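Local coordinates for DNA/RNA-binding protein Alba (Thermoplasma volcanium, PDB 4Z9E), which probably binds double-stranded DNA tightly without sequence specificity and takes part in compacting the archaeal chromosome, at residues I33-G38 / V80-I85. Numbering follows the deposited sequence.
Sequences IIKARG and VSSIEI
I34 and I85 exchange two backbone hydrogen bonds, each 2.7 Å from N to O, and A36 and I83 form a second reciprocal pair, slightly longer. The fifth bond, G38 N to S81 O at 2.9 Å, continues the antiparallel ladder to G38. K35–E84 and R37–S82 are the non-hydrogen-bonded pairs between, where CA-H...O contacts add to the join, K35 CA lying 3.3 Å from I83 O.

Apolar packing occupies the face of I34, A36, I83 and I85, with I34 CB 4.3 Å from I85 CB; helix 41-55 covers I34 and A36, and L66 of the second subunit reaches I85.

The other face is mostly polar. K35 leaves with CG anti to the backbone N (chi1 -177°), then bends so that CD lies 3.9 Å from E84 CB and CE 3.3 Å from S82 OG; its NZ pairs with E69 in a salt bridge. An alanine at K35 would probably leave E69 without this charge partner and uncover S82 OG. Next to K35, I33 CG2 packs on the aliphatic E84 CG at 3.6 Å.

The backbone ladder thus fixes the register of two central strands of the Alba sheet, apolar toward helix 41-55, while on the reverse the salt bridge to E69 probably holds K35 folded across strand 80-88.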
loop_
_atom_site.group_PDB
_atom_site.type_symbol
_atom_site.label_atom_id
_atom_site.label_comp_id
_atom_site.label_asym_id
_atom_site.label_seq_id
_atom_site.Cartn_x
_atom_site.Cartn_y
_atom_site.Cartn_z
ATOM N N ILE A 33 9.678 5.698 -9.791
ATOM C CA ILE A 33 9.223 4.488 -9.146
ATOM C C ILE A 33 9.626 4.504 -7.680
ATOM O O ILE A 33 10.812 4.566 -7.348
ATOM C CB ILE A 33 9.920 3.245 -9.740
ATOM C CG1 ILE A 33 9.771 3.167 -11.275
ATOM C CG2 ILE A 33 9.482 1.979 -9.002
ATOM C CD1 ILE A 33 8.447 2.636 -11.784
ATOM N N ILE A 34 8.645 4.386 -6.802
ATOM C CA ILE A 34 8.930 4.201 -5.393
ATOM C C ILE A 34 8.627 2.745 -5.032
ATOM O O ILE A 34 7.558 2.225 -5.373
ATOM C CB ILE A 34 8.060 5.143 -4.540
ATOM C CG1 ILE A 34 8.307 6.597 -4.949
ATOM C CG2 ILE A 34 8.323 4.916 -3.062
ATOM C CD1 ILE A 34 7.143 7.524 -4.661
ATOM N N LYS A 35 9.547 2.107 -4.320
ATOM C CA LYS A 35 9.462 0.682 -4.014
ATOM C C LYS A 35 9.749 0.431 -2.542
ATOM O O LYS A 35 10.691 0.980 -2.003
ATOM C CB LYS A 35 10.453 -0.102 -4.891
ATOM C CG LYS A 35 10.412 -1.617 -4.720
ATOM C CD LYS A 35 9.396 -2.308 -5.641
ATOM C CE LYS A 35 8.695 -3.495 -4.962
ATOM N NZ LYS A 35 9.610 -4.403 -4.201
ATOM N N ALA A 36 8.930 -0.399 -1.894
ATOM C CA ALA A 36 9.143 -0.776 -0.505
ATOM C C ALA A 36 8.589 -2.171 -0.198
ATOM O O ALA A 36 7.719 -2.664 -0.911
ATOM C CB ALA A 36 8.489 0.250 0.421
ATOM N N ARG A 37 9.051 -2.763 0.903
ATOM C CA ARG A 37 8.679 -4.099 1.330
ATOM C C ARG A 37 8.323 -4.095 2.812
ATOM O O ARG A 37 8.911 -3.350 3.605
ATOM C CB ARG A 37 9.866 -5.061 1.180
ATOM C CG ARG A 37 10.469 -5.211 -0.198
ATOM C CD ARG A 37 11.221 -6.532 -0.215
ATOM N NE ARG A 37 12.545 -6.437 -0.808
ATOM C CZ ARG A 37 13.613 -5.942 -0.182
ATOM N NH1 ARG A 37 13.508 -5.475 1.057
ATOM N NH2 ARG A 37 14.791 -5.904 -0.801
ATOM N N GLY A 38 7.400 -4.980 3.189
ATOM C CA GLY A 38 7.065 -5.194 4.586
ATOM C C GLY A 38 6.471 -3.971 5.270
ATOM O O GLY A 38 5.604 -3.309 4.729
ATOM N N VAL A 80 7.254 -11.758 1.959
ATOM C CA VAL A 80 7.031 -10.366 2.276
ATOM C C VAL A 80 6.269 -9.666 1.184
ATOM O O VAL A 80 6.506 -9.938 0.001
ATOM C CB VAL A 80 8.392 -9.687 2.599
ATOM C CG1 VAL A 80 9.312 -9.581 1.369
ATOM C CG2 VAL A 80 8.202 -8.395 3.356
ATOM N N SER A 81 5.330 -8.799 1.592
ATOM C CA SER A 81 4.570 -7.941 0.673
ATOM C C SER A 81 5.445 -6.795 0.117
ATOM O O SER A 81 6.368 -6.298 0.773
ATOM C CB SER A 81 3.367 -7.337 1.392
ATOM O OG SER A 81 2.315 -8.273 1.591
ATOM N N SER A 82 5.141 -6.365 -1.098
ATOM C CA SER A 82 5.879 -5.284 -1.699
ATOM C C SER A 82 4.952 -4.351 -2.492
ATOM O O SER A 82 3.885 -4.770 -2.984
ATOM C CB SER A 82 7.007 -5.838 -2.576
ATOM O OG SER A 82 6.608 -5.874 -3.924
ATOM N N ILE A 83 5.353 -3.088 -2.604
ATOM C CA ILE A 83 4.597 -2.118 -3.385
ATOM C C ILE A 83 5.570 -1.415 -4.306
ATOM O O ILE A 83 6.735 -1.217 -3.964
ATOM C CB ILE A 83 3.797 -1.125 -2.513
ATOM C CG1 ILE A 83 2.873 -0.259 -3.369
ATOM C CG2 ILE A 83 4.730 -0.230 -1.734
ATOM C CD1 ILE A 83 1.886 0.586 -2.578
ATOM N N GLU A 84 5.075 -1.093 -5.493
ATOM C CA GLU A 84 5.785 -0.302 -6.461
ATOM C C GLU A 84 4.787 0.767 -6.872
ATOM O O GLU A 84 3.692 0.439 -7.353
ATOM C CB GLU A 84 6.188 -1.181 -7.640
ATOM C CG GLU A 84 6.839 -0.479 -8.815
ATOM C CD GLU A 84 7.048 -1.413 -10.014
ATOM O OE1 GLU A 84 7.507 -2.571 -9.815
ATOM O OE2 GLU A 84 6.753 -0.996 -11.162
ATOM N N ILE A 85 5.145 2.031 -6.623
ATOM C CA ILE A 85 4.318 3.202 -6.984
ATOM C C ILE A 85 5.017 4.033 -8.066
ATOM O O ILE A 85 6.151 4.510 -7.874
ATOM C CB ILE A 85 4.023 4.117 -5.767
ATOM C CG1 ILE A 85 3.451 3.328 -4.595
ATOM C CG2 ILE A 85 3.049 5.223 -6.128
ATOM C CD1 ILE A 85 3.584 4.047 -3.266
#